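Putative agmatinase (Clostridium difficile, PDB 3LHL) is a manganese-binding member of the arginase family that probably hydrolyses agmatine to putrescine and urea. Local coordinates at residues 27-30 and 31-34; 42-46 and 47-51; 103-106 and 107-111; 184-187 and 188-192; 225-228 and 229-233. All blocks are in the same frame, centred on the assembly; numbering follows the deposited sequence.

How the contacts relate
Each contact is a local one, within a helix, at a helix junction or round a hairpin, and they lie at helices and a hairpin around the eight-stranded parallel sheet of the arginase fold. Contacts 2, 4 and 5 form a connected group. Phe47 and Leu48 of contact 2 pack on contact 5, with Phe47 CE2 3.1 Å from Gln228 O; contact 5 also touches contact 4, Ile230 CB lying 3.7 Å from Phe185 CE2. Contact 1 and contact 3 stand apart, their centres about 23 Å from each other. Between side chains, Phe227 to Asp202 and Pro103 to His98, both manganese ligands, are about 9 Å; Ala30 is about 8 Å from Glu248, a ligand in another structure of this protein but without an ion here.

Contact 1: residues 27-30 and 31-34; sequences ARFA and SSSM
Phe29 O accepts Ser33 N at 2.8 Å, and one residue on Met34 N reaches Ala30 O at 2.9 Å; these backbone hydrogen bonds are the first i to i+4 rungs of helix 30-38.

Polar side chains and water add to them. The hydroxyl of Ser32 turns back over the first turn, OG lying between the backbone N and the carbonyl carbon (chi1 59°), and comes 3.0 Å from Phe29 O, although its proton has another acceptor nearby. A small hydroxyl suits this place because it can fold against the backbone. Water 1 extends the ladder backward: it donates to Arg28 O at 2.7 Å and accepts from Ser32 N at 3.1 Å, linking the loop to the helix.

Among the apolar groups, the aliphatic part of Arg28 covers one face of the Phe29 ring, its CG 3.5 Å above the ring plane, while the guanidinium makes a salt bridge with Asp18. The small methyl of Ala30 suits a buried site and packs on Leu249.

Ser31 OG bonds to Asp62. Met34, a selenomethionine, packs on Thr260, Ala263 and Cys264 of helix 258-278 and, with Ser31, on Ile94 of strand 90-95, so the helix start is fitted between that helix and the parallel sheet.

Contact 2: residues 42-46 and 47-51; sequences ETYSP and FLDLD
Thr43 and Asp51 meet beside the open end of a small beta hairpin. Thr43 OG1 donates to Asp51 OD1 at 2.7 Å on the syn side, 24° out of the carboxylate plane; the same oxygen also receives Glu53 N, so two donors grip it. Tyr44 and Asp51 form the antiparallel non-hydrogen-bonded pair, and the Tyr44 ring swings along the partner strand with CG trans to the backbone N (chi1 175°). That carries its hydroxyl to Asp49, where OH donates to OD1 at 2.7 Å from the anti side, out of the carboxylate plane, while ring and carboxylate planes stand 84° apart. Ser45 is the hydrogen-bonded partner of Leu50: its N reaches Leu50 O at 2.9 Å. Asp49, in a left-handed backbone conformation, and Leu50 both face Ser45 in a G1 beta bulge; their bonds to Ser45 O are weak. Ser45 OG receives Leu48 N at 3.3 Å and a proton from water 2, which accepts from Phe47 N. Pro46, rigid enough to start the turn, lays its N over one face of the Tyr44 ring, toward the rim. Ser45 OG also bonds to Glu269, and Leu48 inserts between helix 258-278 and Phe231 of helix 229-235, seating the hairpin on both helices.

Contact 3: residues 103-106 and 107-111; sequences PAFK and AVHEK
Pro103 O accepts Ala107 N at 3.0 Å, one of a run of i to i+4 bonds through helix 101-111, one of the helices flanking the parallel sheet of the arginase alpha/beta fold. Val108 N to Ala104 O at 3.1 Å and His109 N to Phe105 O at 2.7 Å continue the run. Phe105 and His109, one turn apart, project from the same side. Phe105 has CG opposite its backbone N (chi1 172°), which brings the phenyl ring against His109 CB; this carbon lies over one ring face toward the rim, 4.2 Å from the centroid, as a CH-pi contact. The chi1 of His109 (180°) directs its imidazole, and the two rings run nearly parallel but are slid so far that they barely overlap. A large flat phenyl suits this buried place, for it also packs on Val117 of strand 115-120 and on Ile144 and Val148 of helix 140-148. Small Ala104 and Ala107 allow close neighbours, Met93 of strand 90-95 and Tyr78 of helix 70-86 respectively. Toward the exposed side Glu110 bonds through OE2 to Tyr78. Its other oxygen shares a water: water 3 lies in plane at the edge of the His109 ring, 2.7 Å from ND1 and 3.0 Å from both Lys106 O and Glu110 OE1.

Contact 4: residues 184-187 and 188-192; sequences TFEN and IVNML
Val189 sets one methyl squarely on the Phe185 ring: CG2 stands 3.5 Å from the centroid and 15° off the ring normal, a close CH-pi contact. The phenyl leaves its backbone with CG trans to N (chi1 -167°) and reaches forward along the helix, turning its face to the residue one turn later. Valine suits the spot: its CG2 lies anti to the carbonyl carbon, beside the backbone N, and so sits over the ring, a short beta-branched side chain bringing a methyl there without a long flexible arm. On the outer side Glu186 and Asn190 run alongside each other in one direction, with carboxylate and amide planes 31° apart. Water 4 joins their ends, donating to Glu186 OE2 at 2.9 Å and accepting from Asn190 ND2 at 3.2 Å. The backbone adds regular helical bonds, among them Val189 N to Phe185 O at 2.9 Å. Helix 185-191 turns Ile188 onto Phe154 and Phe156 of strand 153-158, while Phe185 meets Phe120 and Phe156 edge-to-face and packs against helix 229-235.

Contact 5: residues 225-228 and 229-233; sequences REFQ and EIFKI
Three successive backbone bonds here span i to i+3, as in a 3-10 turn, where helix 224-227 passes into helix 229-235: Glu229 N to Glu226 O, Ile230 N to Phe227 O at 2.9 Å, and Phe231 N to Gln228 O. In each the donor sits above the carbonyl plane. Phe227 and Phe231 form an offset edge-to-face (T-shaped) pair, the edge of Phe227 directed at the face of Phe231 with planes at 90° and centroids 5.7 Å apart. Ile230 packs on one face of Phe227: its CG1 is offset toward the rim, and CD1 comes 3.4 Å from Phe227 CZ. Bulky apolar residues suit this buried side, where both phenyl rings touch Ile266 of helix 258-278 and Phe227 and Ile230 also touch Ile201 of strand 196-202. Polar residues occupy the other side. There Glu229 bends at chi2 (-57°), bringing its carboxylate back to water 5, which donates to Glu229 OE2 and Arg225 O, each at 2.6 Å, and accepts from Gln228 NE2 at 3.1 Å.

Contact 1: residues 27-30 and 31-34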
loop_
_atom_site.group_PDB
_atom_site.type_symbol
_atom_site.label_atom_id
_atom_site.label_comp_id
_atom_site.label_asym_id
_atom_site.label_seq_id
_atom_site.Cartn_x
_atom_site.Cartn_y
_atom_site.Cartn_z
ATOM N N ALA A 27 13.826 -3.343 1.960
ATOM C CA ALA A 27 12.474 -2.896 2.281
ATOM C C ALA A 27 12.140 -3.215 3.737
ATOM O O ALA A 27 11.241 -2.616 4.331
ATOM C CB ALA A 27 11.458 -3.565 1.347
ATOM N N ARG A 28 12.887 -4.156 4.308
ATOM C CA ARG A 28 12.681 -4.568 5.689
ATOM C C ARG A 28 12.874 -3.422 6.679
ATOM O O ARG A 28 12.354 -3.472 7.795
ATOM C CB ARG A 28 13.654 -5.695 6.052
ATOM C CG ARG A 28 15.092 -5.218 6.257
ATOM C CD ARG A 28 16.042 -6.373 6.551
ATOM N NE ARG A 28 16.149 -7.289 5.420
ATOM C CZ ARG A 28 16.845 -8.421 5.440
ATOM N NH1 ARG A 28 17.500 -8.775 6.540
ATOM N NH2 ARG A 28 16.874 -9.203 4.367
ATOM N N PHE A 29 13.609 -2.393 6.270
ATOM C CA PHE A 29 13.909 -1.265 7.153
ATOM C C PHE A 29 12.974 -0.069 7.062
ATOM O O PHE A 29 13.155 0.915 7.777
ATOM C CB PHE A 29 15.335 -0.786 6.896
ATOM C CG PHE A 29 16.384 -1.824 7.164
ATOM C CD1 PHE A 29 16.592 -2.307 8.453
ATOM C CD2 PHE A 29 17.182 -2.303 6.130
ATOM C CE1 PHE A 29 17.585 -3.255 8.711
ATOM C CE2 PHE A 29 18.184 -3.254 6.377
ATOM C CZ PHE A 29 18.383 -3.729 7.669
ATOM N N ALA A 30 11.982 -0.155 6.189
ATOM C CA ALA A 30 11.038 0.932 5.982
ATOM C C ALA A 30 10.442 1.565 7.248
ATOM O O ALA A 30 10.686 2.735 7.534
ATOM C CB ALA A 30 9.919 0.457 5.048
ATOM N N SER A 31 9.659 0.801 8.004
ATOM C CA SER A 31 9.021 1.336 9.207
ATOM C C SER A 31 9.992 1.817 10.282
ATOM O O SER A 31 9.768 2.859 10.895
ATOM C CB SER A 31 8.050 0.305 9.804
ATOM O OG SER A 31 8.721 -0.864 10.233
ATOM N N SER A 32 11.069 1.073 10.514
ATOM C CA SER A 32 12.038 1.477 11.528
ATOM C C SER A 32 12.778 2.740 11.085
ATOM O O SER A 32 13.137 3.580 11.903
ATOM C CB SER A 32 13.036 0.347 11.795
ATOM O OG SER A 32 13.725 -0.001 10.614
ATOM N N SER A 33 13.016 2.870 9.789
ATOM C CA SER A 33 13.685 4.055 9.281
ATOM C C SER A 33 12.742 5.256 9.424
ATOM O O SER A 33 13.163 6.358 9.764
ATOM C CB SER A 33 14.063 3.861 7.814
ATOM O OG SER A 33 14.634 5.041 7.286
HETATM N N MSE A 34 11.456 5.029 9.173
HETATM C CA MSE A 34 10.470 6.094 9.283
HETATM C C MSE A 34 10.222 6.461 10.743
HETATM O O MSE A 34 9.875 7.599 11.054
HETATM C CB MSE A 34 9.147 5.661 8.651
HETATM C CG MSE A 34 9.227 5.322 7.172
HETATM SE SE MSE A 34 7.544 4.603 6.552
HETATM C CE MSE A 34 8.150 2.988 5.723
HETATM O O HOH W 1 11.781 -1.830 9.836
#

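Contact 2: residues 42-46 and 47-51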
loop_
_atom_site.group_PDB
_atom_site.type_symbol
_atom_site.label_atom_id
_atom_site.label_comp_id
_atom_site.label_asym_id
_atom_site.label_seq_id
_atom_site.Cartn_x
_atom_site.Cartn_y
_atom_site.Cartn_z
ATOM N N GLU A 42 5.539 17.755 11.160
ATOM C CA GLU A 42 4.322 18.416 11.612
ATOM C C GLU A 42 3.140 17.446 11.614
ATOM O O GLU A 42 3.019 16.601 10.728
ATOM C CB GLU A 42 3.995 19.595 10.696
ATOM C CG GLU A 42 5.079 20.657 10.599
ATOM C CD GLU A 42 5.432 21.274 11.943
ATOM O OE1 GLU A 42 4.564 21.298 12.843
ATOM O OE2 GLU A 42 6.578 21.749 12.096
ATOM N N THR A 43 2.270 17.571 12.611
ATOM C CA THR A 43 1.095 16.714 12.704
ATOM C C THR A 43 -0.047 17.341 11.910
ATOM O O THR A 43 -1.082 16.714 11.689
ATOM C CB THR A 43 0.631 16.526 14.174
ATOM O OG1 THR A 43 0.192 17.782 14.710
ATOM C CG2 THR A 43 1.767 15.975 15.028
ATOM N N TYR A 44 0.153 18.581 11.472
ATOM C CA TYR A 44 -0.864 19.288 10.704
ATOM C C TYR A 44 -0.579 19.234 9.211
ATOM O O TYR A 44 0.559 19.409 8.772
ATOM C CB TYR A 44 -0.947 20.754 11.142
ATOM C CG TYR A 44 -1.908 21.577 10.310
ATOM C CD1 TYR A 44 -3.272 21.299 10.312
ATOM C CD2 TYR A 44 -1.451 22.618 9.501
ATOM C CE1 TYR A 44 -4.164 22.035 9.528
ATOM C CE2 TYR A 44 -2.332 23.360 8.711
ATOM C CZ TYR A 44 -3.686 23.061 8.731
ATOM O OH TYR A 44 -4.566 23.774 7.952
ATOM N N SER A 45 -1.623 18.994 8.428
ATOM C CA SER A 45 -1.484 18.941 6.986
ATOM C C SER A 45 -2.186 20.141 6.373
ATOM O O SER A 45 -3.415 20.221 6.376
ATOM C CB SER A 45 -2.091 17.653 6.428
ATOM O OG SER A 45 -2.104 17.675 5.009
ATOM N N PRO A 46 -1.409 21.106 5.857
ATOM C CA PRO A 46 -2.000 22.296 5.240
ATOM C C PRO A 46 -2.738 21.960 3.947
ATOM O O PRO A 46 -3.693 22.638 3.578
ATOM C CB PRO A 46 -0.795 23.214 5.019
ATOM C CG PRO A 46 0.356 22.250 4.881
ATOM C CD PRO A 46 0.058 21.224 5.945
ATOM N N PHE A 47 -2.303 20.899 3.274
ATOM C CA PHE A 47 -2.933 20.467 2.027
ATOM C C PHE A 47 -4.341 19.925 2.287
ATOM O O PHE A 47 -5.262 20.193 1.526
ATOM C CB PHE A 47 -2.083 19.380 1.355
ATOM C CG PHE A 47 -2.644 18.881 0.048
ATOM C CD1 PHE A 47 -2.756 19.731 -1.050
ATOM C CD2 PHE A 47 -3.043 17.550 -0.093
ATOM C CE1 PHE A 47 -3.260 19.263 -2.278
ATOM C CE2 PHE A 47 -3.546 17.069 -1.316
ATOM C CZ PHE A 47 -3.654 17.929 -2.408
ATOM N N LEU A 48 -4.507 19.169 3.365
ATOM C CA LEU A 48 -5.809 18.592 3.688
ATOM C C LEU A 48 -6.550 19.362 4.780
ATOM O O LEU A 48 -7.755 19.183 4.963
ATOM C CB LEU A 48 -5.636 17.133 4.139
ATOM C CG LEU A 48 -4.993 16.167 3.138
ATOM C CD1 LEU A 48 -4.503 14.931 3.874
ATOM C CD2 LEU A 48 -5.982 15.803 2.040
ATOM N N ASP A 49 -5.821 20.214 5.497
ATOM C CA ASP A 49 -6.375 20.996 6.599
ATOM C C ASP A 49 -6.949 20.050 7.652
ATOM O O ASP A 49 -8.088 20.196 8.096
ATOM C CB ASP A 49 -7.453 21.969 6.100
ATOM C CG ASP A 49 -7.982 22.872 7.208
ATOM O OD1 ASP A 49 -7.218 23.160 8.156
ATOM O OD2 ASP A 49 -9.155 23.301 7.127
ATOM N N LEU A 50 -6.140 19.067 8.031
ATOM C CA LEU A 50 -6.502 18.078 9.039
ATOM C C LEU A 50 -5.285 17.941 9.939
ATOM O O LEU A 50 -4.166 18.207 9.505
ATOM C CB LEU A 50 -6.825 16.737 8.380
ATOM C CG LEU A 50 -8.058 16.688 7.465
ATOM C CD1 LEU A 50 -8.138 15.328 6.781
ATOM C CD2 LEU A 50 -9.320 16.956 8.277
ATOM N N ASP A 51 -5.492 17.523 11.184
ATOM C CA ASP A 51 -4.388 17.381 12.129
ATOM C C ASP A 51 -4.445 16.025 12.827
ATOM O O ASP A 51 -5.478 15.654 13.387
ATOM C CB ASP A 51 -4.465 18.498 13.182
ATOM C CG ASP A 51 -3.139 18.741 13.888
ATOM O OD1 ASP A 51 -2.542 17.788 14.428
ATOM O OD2 ASP A 51 -2.692 19.905 13.906
HETATM O O HOH W 2 0.058 18.966 3.761
#

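Contact 3: residues 103-106 and 107-111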
loop_
_atom_site.group_PDB
_atom_site.type_symbol
_atom_site.label_atom_id
_atom_site.label_comp_id
_atom_site.label_asym_id
_atom_site.label_seq_id
_atom_site.Cartn_x
_atom_site.Cartn_y
_atom_site.Cartn_z
ATOM N N PRO A 103 -1.403 -11.556 2.596
ATOM C CA PRO A 103 -2.064 -12.033 3.815
ATOM C C PRO A 103 -2.941 -10.967 4.465
ATOM O O PRO A 103 -3.996 -11.274 5.017
ATOM C CB PRO A 103 -0.895 -12.453 4.708
ATOM C CG PRO A 103 0.235 -11.589 4.240
ATOM C CD PRO A 103 0.063 -11.622 2.737
ATOM N N ALA A 104 -2.501 -9.714 4.388
ATOM C CA ALA A 104 -3.249 -8.607 4.968
ATOM C C ALA A 104 -4.589 -8.493 4.263
ATOM O O ALA A 104 -5.640 -8.382 4.902
ATOM C CB ALA A 104 -2.467 -7.310 4.818
ATOM N N PHE A 105 -4.541 -8.520 2.935
ATOM C CA PHE A 105 -5.745 -8.426 2.135
ATOM C C PHE A 105 -6.672 -9.579 2.479
ATOM O O PHE A 105 -7.875 -9.386 2.647
ATOM C CB PHE A 105 -5.425 -8.484 0.642
ATOM C CG PHE A 105 -6.650 -8.581 -0.215
ATOM C CD1 PHE A 105 -7.502 -7.486 -0.352
ATOM C CD2 PHE A 105 -7.005 -9.792 -0.804
ATOM C CE1 PHE A 105 -8.698 -7.602 -1.058
ATOM C CE2 PHE A 105 -8.193 -9.921 -1.511
ATOM C CZ PHE A 105 -9.045 -8.826 -1.639
ATOM N N LYS A 106 -6.110 -10.779 2.584
ATOM C CA LYS A 106 -6.926 -11.941 2.905
ATOM C C LYS A 106 -7.695 -11.749 4.205
ATOM O O LYS A 106 -8.894 -12.016 4.266
ATOM C CB LYS A 106 -6.063 -13.204 2.985
ATOM C CG LYS A 106 -5.670 -13.751 1.615
ATOM C CD LYS A 106 -4.799 -14.992 1.723
ATOM C CE LYS A 106 -4.425 -15.513 0.347
ATOM N NZ LYS A 106 -3.589 -16.743 0.417
ATOM N N ALA A 107 -7.005 -11.276 5.238
ATOM C CA ALA A 107 -7.637 -11.056 6.530
ATOM C C ALA A 107 -8.801 -10.071 6.388
ATOM O O ALA A 107 -9.828 -10.216 7.047
ATOM C CB ALA A 107 -6.611 -10.529 7.539
ATOM N N VAL A 108 -8.636 -9.073 5.526
ATOM C CA VAL A 108 -9.683 -8.083 5.312
ATOM C C VAL A 108 -10.810 -8.688 4.475
ATOM O O VAL A 108 -11.992 -8.516 4.787
ATOM C CB VAL A 108 -9.136 -6.830 4.584
ATOM C CG1 VAL A 108 -10.260 -5.831 4.353
ATOM C CG2 VAL A 108 -8.019 -6.187 5.406
ATOM N N HIS A 109 -10.436 -9.408 3.421
ATOM C CA HIS A 109 -11.409 -10.034 2.534
ATOM C C HIS A 109 -12.281 -11.053 3.269
ATOM O O HIS A 109 -13.430 -11.271 2.896
ATOM C CB HIS A 109 -10.692 -10.696 1.351
ATOM C CG HIS A 109 -11.617 -11.369 0.384
ATOM N ND1 HIS A 109 -11.774 -12.737 0.332
ATOM C CD2 HIS A 109 -12.468 -10.858 -0.537
ATOM C CE1 HIS A 109 -12.684 -13.040 -0.576
ATOM N NE2 HIS A 109 -13.122 -11.918 -1.117
ATOM N N GLU A 110 -11.734 -11.664 4.311
ATOM C CA GLU A 110 -12.475 -12.649 5.105
ATOM C C GLU A 110 -13.785 -12.058 5.614
ATOM O O GLU A 110 -14.805 -12.738 5.655
ATOM C CB GLU A 110 -11.639 -13.114 6.310
ATOM C CG GLU A 110 -10.350 -13.829 5.947
ATOM C CD GLU A 110 -10.591 -15.112 5.173
ATOM O OE1 GLU A 110 -11.326 -15.069 4.161
ATOM O OE2 GLU A 110 -10.044 -16.165 5.569
ATOM N N LYS A 111 -13.748 -10.792 6.014
ATOM C CA LYS A 111 -14.942 -10.134 6.519
ATOM C C LYS A 111 -15.713 -9.404 5.417
ATOM O O LYS A 111 -16.940 -9.467 5.362
ATOM C CB LYS A 111 -14.572 -9.138 7.620
ATOM C CG LYS A 111 -15.745 -8.295 8.085
ATOM C CD LYS A 111 -15.312 -7.197 9.035
ATOM C CE LYS A 111 -16.481 -6.282 9.366
ATOM N NZ LYS A 111 -16.061 -5.185 10.271
HETATM O O HOH W 3 -9.851 -13.707 1.959
#

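Contact 4: residues 184-187 and 188-192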
loop_
_atom_site.group_PDB
_atom_site.type_symbol
_atom_site.label_atom_id
_atom_site.label_comp_id
_atom_site.label_asym_id
_atom_site.label_seq_id
_atom_site.Cartn_x
_atom_site.Cartn_y
_atom_site.Cartn_z
ATOM N N THR A 184 -7.043 9.176 -14.075
ATOM C CA THR A 184 -8.395 8.640 -14.010
ATOM C C THR A 184 -8.851 8.285 -12.595
ATOM O O THR A 184 -9.997 7.874 -12.399
ATOM C CB THR A 184 -8.536 7.373 -14.876
ATOM O OG1 THR A 184 -7.711 6.332 -14.336
ATOM C CG2 THR A 184 -8.114 7.654 -16.312
ATOM N N PHE A 185 -7.971 8.452 -11.610
ATOM C CA PHE A 185 -8.307 8.099 -10.229
ATOM C C PHE A 185 -9.605 8.700 -9.691
ATOM O O PHE A 185 -10.404 7.995 -9.074
ATOM C CB PHE A 185 -7.163 8.454 -9.278
ATOM C CG PHE A 185 -7.305 7.833 -7.905
ATOM C CD1 PHE A 185 -7.390 6.444 -7.759
ATOM C CD2 PHE A 185 -7.386 8.633 -6.764
ATOM C CE1 PHE A 185 -7.555 5.860 -6.493
ATOM C CE2 PHE A 185 -7.551 8.063 -5.495
ATOM C CZ PHE A 185 -7.638 6.670 -5.359
ATOM N N GLU A 186 -9.818 9.994 -9.911
ATOM C CA GLU A 186 -11.034 10.639 -9.421
ATOM C C GLU A 186 -12.278 9.988 -10.013
ATOM O O GLU A 186 -13.265 9.773 -9.310
ATOM C CB GLU A 186 -11.023 12.135 -9.735
ATOM C CG GLU A 186 -12.239 12.896 -9.199
ATOM C CD GLU A 186 -12.061 14.407 -9.265
ATOM O OE1 GLU A 186 -11.229 14.876 -10.067
ATOM O OE2 GLU A 186 -12.759 15.129 -8.522
ATOM N N ASN A 187 -12.226 9.664 -11.303
ATOM C CA ASN A 187 -13.355 9.020 -11.954
ATOM C C ASN A 187 -13.627 7.645 -11.348
ATOM O O ASN A 187 -14.775 7.300 -11.076
ATOM C CB ASN A 187 -13.111 8.875 -13.462
ATOM C CG ASN A 187 -13.449 10.136 -14.230
ATOM O OD1 ASN A 187 -14.218 10.968 -13.760
ATOM N ND2 ASN A 187 -12.894 10.273 -15.424
ATOM N N ILE A 188 -12.568 6.864 -11.139
ATOM C CA ILE A 188 -12.703 5.528 -10.567
ATOM C C ILE A 188 -13.264 5.579 -9.156
ATOM O O ILE A 188 -14.136 4.788 -8.804
ATOM C CB ILE A 188 -11.343 4.780 -10.550
ATOM C CG1 ILE A 188 -10.918 4.458 -11.986
ATOM C CG2 ILE A 188 -11.448 3.486 -9.729
ATOM C CD1 ILE A 188 -11.955 3.663 -12.773
ATOM N N VAL A 189 -12.773 6.516 -8.356
ATOM C CA VAL A 189 -13.227 6.657 -6.976
ATOM C C VAL A 189 -14.714 7.014 -6.881
ATOM O O VAL A 189 -15.435 6.457 -6.058
ATOM C CB VAL A 189 -12.387 7.712 -6.229
ATOM C CG1 VAL A 189 -12.943 7.929 -4.838
ATOM C CG2 VAL A 189 -10.934 7.238 -6.138
ATOM N N ASN A 190 -15.170 7.946 -7.714
ATOM C CA ASN A 190 -16.583 8.315 -7.711
ATOM C C ASN A 190 -17.434 7.110 -8.116
ATOM O O ASN A 190 -18.521 6.897 -7.582
ATOM C CB ASN A 190 -16.848 9.469 -8.680
ATOM C CG ASN A 190 -16.443 10.808 -8.109
ATOM O OD1 ASN A 190 -16.754 11.120 -6.959
ATOM N ND2 ASN A 190 -15.761 11.615 -8.913
HETATM N N MSE A 191 -16.927 6.322 -9.061
HETATM C CA MSE A 191 -17.641 5.138 -9.531
HETATM C C MSE A 191 -17.757 4.077 -8.446
HETATM O O MSE A 191 -18.683 3.271 -8.461
HETATM C CB MSE A 191 -16.939 4.541 -10.750
HETATM C CG MSE A 191 -17.333 5.180 -12.067
HETATM SE SE MSE A 191 -16.247 4.513 -13.528
HETATM C CE MSE A 191 -16.558 2.609 -13.299
ATOM N N LEU A 192 -16.809 4.080 -7.513
ATOM C CA LEU A 192 -16.799 3.130 -6.410
ATOM C C LEU A 192 -17.516 3.724 -5.205
ATOM O O LEU A 192 -17.268 3.330 -4.064
ATOM C CB LEU A 192 -15.358 2.785 -6.025
ATOM C CG LEU A 192 -14.640 1.667 -6.780
ATOM C CD1 LEU A 192 -14.864 1.796 -8.266
ATOM C CD2 LEU A 192 -13.159 1.728 -6.451
HETATM O O HOH W 4 -15.543 14.676 -8.004
#

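Contact 5: residues 225-228 and 229-233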
loop_
_atom_site.group_PDB
_atom_site.type_symbol
_atom_site.label_atom_id
_atom_site.label_comp_id
_atom_site.label_asym_id
_atom_site.label_seq_id
_atom_site.Cartn_x
_atom_site.Cartn_y
_atom_site.Cartn_z
ATOM N N ARG A 225 3.838 16.301 -5.848
ATOM C CA ARG A 225 2.749 17.265 -5.957
ATOM C C ARG A 225 1.561 16.659 -6.698
ATOM O O ARG A 225 0.405 16.879 -6.330
ATOM C CB ARG A 225 3.222 18.530 -6.677
ATOM C CG ARG A 225 2.641 19.807 -6.090
ATOM C CD ARG A 225 2.832 20.987 -7.021
ATOM N NE ARG A 225 4.195 21.044 -7.533
ATOM C CZ ARG A 225 4.613 21.910 -8.447
ATOM N NH1 ARG A 225 3.774 22.803 -8.955
ATOM N NH2 ARG A 225 5.870 21.871 -8.862
ATOM N N GLU A 226 1.850 15.895 -7.744
ATOM C CA GLU A 226 0.801 15.241 -8.518
ATOM C C GLU A 226 0.175 14.118 -7.695
ATOM O O GLU A 226 -1.045 13.979 -7.641
ATOM C CB GLU A 226 1.381 14.659 -9.809
ATOM C CG GLU A 226 1.986 15.700 -10.747
ATOM C CD GLU A 226 2.809 15.079 -11.864
ATOM O OE1 GLU A 226 3.806 14.390 -11.562
ATOM O OE2 GLU A 226 2.461 15.284 -13.044
ATOM N N PHE A 227 1.015 13.326 -7.038
ATOM C CA PHE A 227 0.523 12.207 -6.247
ATOM C C PHE A 227 -0.395 12.586 -5.088
ATOM O O PHE A 227 -1.432 11.949 -4.885
ATOM C CB PHE A 227 1.687 11.383 -5.691
ATOM C CG PHE A 227 1.249 10.109 -5.018
ATOM C CD1 PHE A 227 0.843 9.012 -5.776
ATOM C CD2 PHE A 227 1.198 10.020 -3.631
ATOM C CE1 PHE A 227 0.390 7.845 -5.162
ATOM C CE2 PHE A 227 0.745 8.853 -3.005
ATOM C CZ PHE A 227 0.340 7.766 -3.773
ATOM N N GLN A 228 -0.028 13.615 -4.332
ATOM C CA GLN A 228 -0.834 14.006 -3.179
ATOM C C GLN A 228 -2.289 14.308 -3.527
ATOM O O GLN A 228 -3.154 14.290 -2.652
ATOM C CB GLN A 228 -0.196 15.199 -2.453
ATOM C CG GLN A 228 -0.519 16.563 -3.017
ATOM C CD GLN A 228 0.213 17.667 -2.279
ATOM O OE1 GLN A 228 0.436 17.577 -1.071
ATOM N NE2 GLN A 228 0.575 18.724 -2.996
ATOM N N GLU A 229 -2.561 14.567 -4.801
ATOM C CA GLU A 229 -3.927 14.843 -5.241
ATOM C C GLU A 229 -4.862 13.673 -4.927
ATOM O O GLU A 229 -6.062 13.866 -4.742
ATOM C CB GLU A 229 -3.957 15.123 -6.744
ATOM C CG GLU A 229 -3.427 16.492 -7.135
ATOM C CD GLU A 229 -4.181 17.614 -6.442
ATOM O OE1 GLU A 229 -5.432 17.576 -6.427
ATOM O OE2 GLU A 229 -3.526 18.536 -5.916
ATOM N N ILE A 230 -4.321 12.459 -4.864
ATOM C CA ILE A 230 -5.170 11.309 -4.573
ATOM C C ILE A 230 -5.708 11.404 -3.150
ATOM O O ILE A 230 -6.770 10.864 -2.844
ATOM C CB ILE A 230 -4.429 9.957 -4.737
ATOM C CG1 ILE A 230 -3.417 9.755 -3.605
ATOM C CG2 ILE A 230 -3.734 9.913 -6.081
ATOM C CD1 ILE A 230 -2.990 8.309 -3.437
ATOM N N PHE A 231 -4.981 12.099 -2.280
ATOM C CA PHE A 231 -5.440 12.239 -0.905
ATOM C C PHE A 231 -6.678 13.129 -0.857
ATOM O O PHE A 231 -7.623 12.858 -0.111
ATOM C CB PHE A 231 -4.331 12.820 -0.029
ATOM C CG PHE A 231 -3.091 11.974 0.004
ATOM C CD1 PHE A 231 -3.184 10.585 0.083
ATOM C CD2 PHE A 231 -1.830 12.565 -0.041
ATOM C CE1 PHE A 231 -2.042 9.795 0.114
ATOM C CE2 PHE A 231 -0.681 11.784 -0.009
ATOM C CZ PHE A 231 -0.786 10.393 0.068
ATOM N N LYS A 232 -6.678 14.179 -1.670
ATOM C CA LYS A 232 -7.805 15.096 -1.721
ATOM C C LYS A 232 -9.013 14.373 -2.321
ATOM O O LYS A 232 -10.136 14.500 -1.832
ATOM C CB LYS A 232 -7.447 16.321 -2.570
ATOM C CG LYS A 232 -8.414 17.485 -2.418
ATOM C CD LYS A 232 -8.011 18.657 -3.302
ATOM C CE LYS A 232 -9.033 18.890 -4.411
ATOM N NZ LYS A 232 -9.217 17.699 -5.295
ATOM N N ILE A 233 -8.762 13.611 -3.379
ATOM C CA ILE A 233 -9.804 12.855 -4.068
ATOM C C ILE A 233 -10.470 11.836 -3.143
ATOM O O ILE A 233 -11.690 11.656 -3.171
ATOM C CB ILE A 233 -9.209 12.136 -5.293
ATOM C CG1 ILE A 233 -8.763 13.183 -6.320
ATOM C CG2 ILE A 233 -10.220 11.160 -5.875
ATOM C CD1 ILE A 233 -7.900 12.641 -7.428
HETATM O O HOH W 5 -1.007 19.029 -5.694
#